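Local coordinates for UDP-N-acetylglucosamine 2-epimerase (PDB 3OT5), which probably interconverts UDP-N-acetylglucosamine and UDP-N-acetylmannosamine by inverting the configuration at C2 of the sugar, as a two-domain, Rossmann-like epimerase, at residues Val252-Pro263 / His281-Leu290. Residues are numbered along the deposited sequence; the frame is centred on the assembly and turned at random.
Sequences VESREDTELVYP and HERIHLIEPL
V252 O, near the C-terminal end of helix 240-254, is gripped by both terminal nitrogens of R283: R283 NH2 lies 2.7 Å from V252 O, and R283 NH1 lies 2.9 Å from V252 O. Both nitrogens donate to this one atom, which lies only 4° out of the guanidinium plane: an end-on fork, reaching the oxygen from one face of its carbonyl. R283 NH1 also donates to T258 O at 2.7 Å and, weakly, to R255 O. A bend at chi3 (-62°) sets the guanidinium between the helix end and the 255-258 type I turn: V252 CG1 lies over one face, E256 O of the turn over the opposite one.

Beyond the turn, strands 258-263 and 284-287 run parallel, their axes 12° apart. The ladder begins with L260 N to R283 O (2.8 Å) and H285 N to L260 O (2.6 Å), and ends in a longer, more bent bond from I287 N to Y262 O (3.2 Å). L260 CD2 meets I284 CG2 at 3.7 Å on the face packed against helix 240-254, where L260 touches V248; on the other, H285 NE2 donates to E259 OE1 (2.8 Å), from above the carboxylate plane, while N224 holds OE2.

Strand 284-287 is the edge of the C-terminal-half sheet, reached by a beta-alpha-beta crossover through helix 268-278. The fork on V252 O, with R255 O as a weak addition, suggests that R283 offsets partial negative charge at the helix end; through T258 O it ties the start of strand 258-263 to that end.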
ATOM      1  N   VAL A 252      21.818  -5.469  17.073  1.00 53.13           N
ATOM      2  CA  VAL A 252      22.929  -5.758  16.173  1.00 54.25           C
ATOM      3  C   VAL A 252      24.192  -6.194  16.921  1.00 56.92           C
ATOM      4  O   VAL A 252      24.844  -7.157  16.519  1.00 58.36           O
ATOM      5  CB  VAL A 252      23.243  -4.558  15.263  1.00 53.02           C
ATOM      6  CG1 VAL A 252      24.561  -4.771  14.513  1.00 52.54           C
ATOM      7  CG2 VAL A 252      22.088  -4.325  14.309  1.00 50.73           C
ATOM      8  N   GLU A 253      24.533  -5.504  18.007  1.00 58.91           N
ATOM      9  CA  GLU A 253      25.725  -5.869  18.792  1.00 62.20           C
ATOM     10  C   GLU A 253      25.572  -7.214  19.503  1.00 63.75           C
ATOM     11  O   GLU A 253      26.530  -7.968  19.622  1.00 66.23           O
ATOM     12  CB  GLU A 253      26.061  -4.790  19.829  1.00 63.10           C
ATOM     13  CG  GLU A 253      26.481  -3.453  19.232  1.00 63.80           C
ATOM     14  CD  GLU A 253      26.859  -2.425  20.286  1.00 70.09           C
ATOM     15  OE1 GLU A 253      27.091  -2.808  21.459  1.00 75.18           O
ATOM     16  OE2 GLU A 253      26.947  -1.228  19.937  1.00 71.84           O
ATOM     17  N   SER A 254      24.361  -7.506  19.965  1.00 63.85           N
ATOM     18  CA  SER A 254      24.073  -8.740  20.688  1.00 65.61           C
ATOM     19  C   SER A 254      23.989  -9.975  19.799  1.00 65.32           C
ATOM     20  O   SER A 254      24.218 -11.092  20.272  1.00 67.02           O
ATOM     21  CB  SER A 254      22.756  -8.588  21.450  1.00 66.11           C
ATOM     22  OG  SER A 254      22.828  -7.513  22.375  1.00 69.11           O
ATOM     23  N   ARG A 255      23.637  -9.773  18.532  1.00 62.72           N
ATOM     24  CA  ARG A 255      23.513 -10.857  17.560  1.00 63.34           C
ATOM     25  C   ARG A 255      24.388 -10.539  16.353  1.00 63.94           C
ATOM     26  O   ARG A 255      24.007  -9.745  15.479  1.00 62.16           O
ATOM     27  CB  ARG A 255      22.052 -11.028  17.141  1.00 61.55           C
ATOM     28  CG  ARG A 255      21.130 -11.426  18.277  1.00 61.15           C
ATOM     29  CD  ARG A 255      21.527 -12.787  18.864  1.00 61.00           C
ATOM     30  NE  ARG A 255      20.608 -13.208  19.917  1.00 60.62           N
ATOM     31  CZ  ARG A 255      20.740 -12.900  21.207  1.00 62.68           C
ATOM     32  NH1 ARG A 255      19.837 -13.334  22.073  1.00 64.80           N
ATOM     33  NH2 ARG A 255      21.762 -12.157  21.642  1.00 57.79           N
ATOM     34  N   GLU A 256      25.545 -11.193  16.297  1.00 68.98           N
ATOM     35  CA  GLU A 256      26.526 -10.947  15.238  1.00 69.43           C
ATOM     36  C   GLU A 256      26.159 -11.432  13.851  1.00 68.13           C
ATOM     37  O   GLU A 256      26.780 -11.011  12.881  1.00 67.97           O
ATOM     38  CB  GLU A 256      27.889 -11.503  15.638  1.00 72.76           C
ATOM     39  CG  GLU A 256      28.440 -10.840  16.880  1.00 75.95           C
ATOM     40  CD  GLU A 256      29.840 -11.299  17.224  1.00 80.84           C
ATOM     41  OE1 GLU A 256      30.511 -11.900  16.358  1.00 84.85           O
ATOM     42  OE2 GLU A 256      30.276 -11.041  18.362  1.00 84.85           O
ATOM     43  N   ASP A 257      25.173 -12.314  13.737  1.00 68.02           N
ATOM     44  CA  ASP A 257      24.776 -12.779  12.411  1.00 67.12           C
ATOM     45  C   ASP A 257      23.619 -11.944  11.839  1.00 62.91           C
ATOM     46  O   ASP A 257      22.881 -12.410  10.979  1.00 62.94           O
ATOM     47  CB  ASP A 257      24.457 -14.283  12.399  1.00 69.90           C
ATOM     48  CG  ASP A 257      23.357 -14.669  13.362  1.00 71.15           C
ATOM     49  OD1 ASP A 257      22.976 -13.840  14.217  1.00 69.03           O
ATOM     50  OD2 ASP A 257      22.890 -15.827  13.272  1.00 75.84           O
ATOM     51  N   THR A 258      23.474 -10.710  12.314  1.00 60.15           N
ATOM     52  CA  THR A 258      22.435  -9.812  11.816  1.00 56.84           C
ATOM     53  C   THR A 258      23.036  -8.554  11.226  1.00 55.35           C
ATOM     54  O   THR A 258      24.133  -8.133  11.592  1.00 55.55           O
ATOM     55  CB  THR A 258      21.485  -9.325  12.929  1.00 55.72           C
ATOM     56  OG1 THR A 258      22.221  -8.539  13.875  1.00 55.83           O
ATOM     57  CG2 THR A 258      20.818 -10.495  13.638  1.00 58.71           C
ATOM     58  N   GLU A 259      22.306  -7.964  10.297  1.00 53.82           N
ATOM     59  CA  GLU A 259      22.702  -6.709   9.686  1.00 52.41           C
ATOM     60  C   GLU A 259      21.468  -5.824   9.655  1.00 49.49           C
ATOM     61  O   GLU A 259      20.358  -6.312   9.494  1.00 47.85           O
ATOM     62  CB  GLU A 259      23.296  -6.896   8.291  1.00 53.65           C
ATOM     63  CG  GLU A 259      24.632  -7.622   8.303  1.00 58.48           C
ATOM     64  CD  GLU A 259      25.391  -7.502   6.998  1.00 62.07           C
ATOM     65  OE1 GLU A 259      25.074  -6.588   6.193  1.00 62.90           O
ATOM     66  OE2 GLU A 259      26.328  -8.301   6.796  1.00 65.04           O
ATOM     67  N   LEU A 260      21.674  -4.528   9.850  1.00 47.95           N
ATOM     68  CA  LEU A 260      20.593  -3.567   9.876  1.00 45.95           C
ATOM     69  C   LEU A 260      20.715  -2.605   8.725  1.00 44.67           C
ATOM     70  O   LEU A 260      21.794  -2.103   8.445  1.00 46.14           O
ATOM     71  CB  LEU A 260      20.618  -2.781  11.197  1.00 45.53           C
ATOM     72  CG  LEU A 260      19.692  -1.555  11.358  1.00 44.01           C
ATOM     73  CD1 LEU A 260      18.228  -1.893  11.213  1.00 44.94           C
ATOM     74  CD2 LEU A 260      19.942  -0.872  12.706  1.00 45.35           C
ATOM     75  N   VAL A 261      19.605  -2.395   8.030  1.00 44.06           N
ATOM     76  CA  VAL A 261      19.539  -1.448   6.941  1.00 43.40           C
ATOM     77  C   VAL A 261      18.527  -0.411   7.396  1.00 42.68           C
ATOM     78  O   VAL A 261      17.413  -0.751   7.782  1.00 41.88           O
ATOM     79  CB  VAL A 261      19.093  -2.084   5.615  1.00 44.20           C
ATOM     80  CG1 VAL A 261      18.925  -1.004   4.539  1.00 42.57           C
ATOM     81  CG2 VAL A 261      20.094  -3.125   5.165  1.00 43.56           C
ATOM     82  N   TYR A 262      18.936   0.847   7.389  1.00 43.35           N
ATOM     83  CA  TYR A 262      18.076   1.924   7.797  1.00 43.53           C
ATOM     84  C   TYR A 262      18.102   3.066   6.805  1.00 44.04           C
ATOM     85  O   TYR A 262      19.030   3.864   6.814  1.00 44.34           O
ATOM     86  CB  TYR A 262      18.462   2.452   9.189  1.00 44.19           C
ATOM     87  CG  TYR A 262      17.656   3.675   9.558  1.00 45.66           C
ATOM     88  CD1 TYR A 262      16.291   3.578   9.794  1.00 50.89           C
ATOM     89  CD2 TYR A 262      18.252   4.927   9.672  1.00 49.71           C
ATOM     90  CE1 TYR A 262      15.534   4.706  10.116  1.00 51.21           C
ATOM     91  CE2 TYR A 262      17.509   6.053  10.010  1.00 49.24           C
ATOM     92  CZ  TYR A 262      16.154   5.938  10.223  1.00 51.49           C
ATOM     93  OH  TYR A 262      15.414   7.058  10.541  1.00 58.14           O
ATOM     94  N   PRO A 263      17.101   3.124   5.922  1.00 44.18           N
ATOM     95  CA  PRO A 263      17.025   4.237   5.003  1.00 46.48           C
ATOM     96  C   PRO A 263      16.739   5.453   5.861  1.00 47.71           C
ATOM     97  O   PRO A 263      15.642   5.590   6.396  1.00 47.45           O
ATOM     98  CB  PRO A 263      15.829   3.883   4.109  1.00 46.12           C
ATOM     99  CG  PRO A 263      15.642   2.424   4.273  1.00 43.45           C
ATOM    100  CD  PRO A 263      16.036   2.141   5.674  1.00 43.96           C
ATOM    101  N   HIS A 281      29.349   1.209  12.257  1.00 57.59           N
ATOM    102  CA  HIS A 281      29.254  -0.218  12.564  1.00 56.61           C
ATOM    103  C   HIS A 281      29.162  -0.956  11.236  1.00 56.92           C
ATOM    104  O   HIS A 281      28.297  -0.664  10.404  1.00 53.80           O
ATOM    105  CB  HIS A 281      28.071  -0.557  13.462  1.00 55.21           C
ATOM    106  CG  HIS A 281      28.177  -1.912  14.096  1.00 55.48           C
ATOM    107  ND1 HIS A 281      27.826  -3.077  13.446  1.00 55.08           N
ATOM    108  CD2 HIS A 281      28.613  -2.285  15.323  1.00 56.08           C
ATOM    109  CE1 HIS A 281      28.041  -4.107  14.245  1.00 55.28           C
ATOM    110  NE2 HIS A 281      28.521  -3.653  15.389  1.00 54.57           N
ATOM    111  N   GLU A 282      30.071  -1.906  11.042  1.00 59.04           N
ATOM    112  CA  GLU A 282      30.130  -2.681   9.806  1.00 60.34           C
ATOM    113  C   GLU A 282      28.840  -3.430   9.442  1.00 58.34           C
ATOM    114  O   GLU A 282      28.605  -3.700   8.271  1.00 57.85           O
ATOM    115  CB  GLU A 282      31.320  -3.660   9.820  1.00 63.41           C
ATOM    116  CG  GLU A 282      31.367  -4.677  10.980  1.00 68.17           C
ATOM    117  CD  GLU A 282      31.809  -4.094  12.340  1.00 70.86           C
ATOM    118  OE1 GLU A 282      31.862  -4.875  13.320  1.00 73.69           O
ATOM    119  OE2 GLU A 282      32.111  -2.881  12.437  1.00 71.02           O
ATOM    120  N   ARG A 283      28.014  -3.757  10.432  1.00 57.22           N
ATOM    121  CA  ARG A 283      26.769  -4.485  10.179  1.00 55.87           C
ATOM    122  C   ARG A 283      25.513  -3.601  10.199  1.00 53.76           C
ATOM    123  O   ARG A 283      24.391  -4.106  10.173  1.00 51.32           O
ATOM    124  CB  ARG A 283      26.645  -5.685  11.131  1.00 57.46           C
ATOM    125  CG  ARG A 283      27.718  -6.728  10.851  1.00 60.04           C
ATOM    126  CD  ARG A 283      27.659  -7.963  11.741  1.00 62.85           C
ATOM    127  NE  ARG A 283      27.858  -7.648  13.156  1.00 62.29           N
ATOM    128  CZ  ARG A 283      26.900  -7.574  14.078  1.00 59.40           C
ATOM    129  NH1 ARG A 283      25.631  -7.830  13.780  1.00 57.35           N
ATOM    130  NH2 ARG A 283      27.229  -7.274  15.325  1.00 59.56           N
ATOM    131  N   ILE A 284      25.710  -2.285  10.231  1.00 53.00           N
ATOM    132  CA  ILE A 284      24.595  -1.357  10.198  1.00 51.64           C
ATOM    133  C   ILE A 284      24.795  -0.466   8.976  1.00 52.13           C
ATOM    134  O   ILE A 284      25.839   0.173   8.824  1.00 53.33           O
ATOM    135  CB  ILE A 284      24.487  -0.509  11.463  1.00 51.44           C
ATOM    136  CG1 ILE A 284      24.457  -1.402  12.711  1.00 52.01           C
ATOM    137  CG2 ILE A 284      23.236   0.335  11.392  1.00 48.60           C
ATOM    138  CD1 ILE A 284      24.274  -0.622  14.022  1.00 50.08           C
ATOM    139  N   HIS A 285      23.805  -0.447   8.092  1.00 51.07           N
ATOM    140  CA  HIS A 285      23.894   0.343   6.874  1.00 51.53           C
ATOM    141  C   HIS A 285      22.911   1.492   6.920  1.00 50.72           C
ATOM    142  O   HIS A 285      21.699   1.282   6.977  1.00 50.37           O
ATOM    143  CB  HIS A 285      23.637  -0.559   5.674  1.00 52.33           C
ATOM    144  CG  HIS A 285      24.469  -1.805   5.689  1.00 53.88           C
ATOM    145  ND1 HIS A 285      25.754  -1.850   5.192  1.00 59.60           N
ATOM    146  CD2 HIS A 285      24.212  -3.040   6.181  1.00 54.57           C
ATOM    147  CE1 HIS A 285      26.247  -3.065   5.360  1.00 60.16           C
ATOM    148  NE2 HIS A 285      25.332  -3.806   5.960  1.00 59.75           N
ATOM    149  N   LEU A 286      23.451   2.707   6.951  1.00 51.41           N
ATOM    150  CA  LEU A 286      22.662   3.918   6.981  1.00 50.52           C
ATOM    151  C   LEU A 286      22.651   4.463   5.581  1.00 50.72           C
ATOM    152  O   LEU A 286      23.604   5.099   5.134  1.00 52.29           O
ATOM    153  CB  LEU A 286      23.272   4.942   7.926  1.00 51.93           C
ATOM    154  CG  LEU A 286      23.409   4.493   9.378  1.00 54.35           C
ATOM    155  CD1 LEU A 286      24.002   5.620  10.213  1.00 53.41           C
ATOM    156  CD2 LEU A 286      22.062   4.051   9.927  1.00 51.23           C
ATOM    157  N   ILE A 287      21.563   4.215   4.880  1.00 49.27           N
ATOM    158  CA  ILE A 287      21.460   4.658   3.513  1.00 50.99           C
ATOM    159  C   ILE A 287      20.374   5.693   3.359  1.00 52.00           C
ATOM    160  O   ILE A 287      19.637   5.980   4.308  1.00 50.99           O
ATOM    161  CB  ILE A 287      21.186   3.461   2.577  1.00 49.47           C
ATOM    162  CG1 ILE A 287      19.813   2.843   2.858  1.00 46.63           C
ATOM    163  CG2 ILE A 287      22.285   2.424   2.744  1.00 50.33           C
ATOM    164  CD1 ILE A 287      19.477   1.664   1.950  1.00 43.94           C
ATOM    165  N   GLU A 288      20.291   6.248   2.155  1.00 54.82           N
ATOM    166  CA  GLU A 288      19.287   7.237   1.814  1.00 57.15           C
ATOM    167  C   GLU A 288      17.932   6.542   1.673  1.00 56.55           C
ATOM    168  O   GLU A 288      17.874   5.315   1.582  1.00 55.70           O
ATOM    169  CB  GLU A 288      19.668   7.946   0.509  1.00 59.58           C
ATOM    170  CG  GLU A 288      20.981   8.746   0.596  1.00 62.73           C
ATOM    171  CD  GLU A 288      20.911   9.895   1.592  1.00 63.69           C
ATOM    172  OE1 GLU A 288      19.794  10.391   1.860  1.00 62.88           O
ATOM    173  OE2 GLU A 288      21.976  10.319   2.088  1.00 65.50           O
ATOM    174  N   PRO A 289      16.836   7.323   1.679  1.00 58.03           N
ATOM    175  CA  PRO A 289      15.515   6.705   1.551  1.00 58.13           C
ATOM    176  C   PRO A 289      15.381   5.905   0.260  1.00 59.24           C
ATOM    177  O   PRO A 289      15.728   6.389  -0.810  1.00 61.62           O
ATOM    178  CB  PRO A 289      14.558   7.905   1.539  1.00 58.95           C
ATOM    179  CG  PRO A 289      15.314   9.010   2.194  1.00 59.04           C
ATOM    180  CD  PRO A 289      16.747   8.787   1.821  1.00 59.47           C
ATOM    181  N   LEU A 290      14.911   4.675   0.373  1.00 59.31           N
ATOM    182  CA  LEU A 290      14.737   3.830  -0.790  1.00 60.67           C
ATOM    183  C   LEU A 290      13.389   4.066  -1.435  1.00 61.75           C
ATOM    184  O   LEU A 290      12.434   4.477  -0.781  1.00 60.77           O
ATOM    185  CB  LEU A 290      14.824   2.354  -0.405  1.00 58.60           C
ATOM    186  CG  LEU A 290      16.165   1.845   0.108  1.00 59.10           C
ATOM    187  CD1 LEU A 290      16.018   0.406   0.562  1.00 52.07           C
ATOM    188  CD2 LEU A 290      17.242   1.994  -0.971  1.00 57.31           C
TER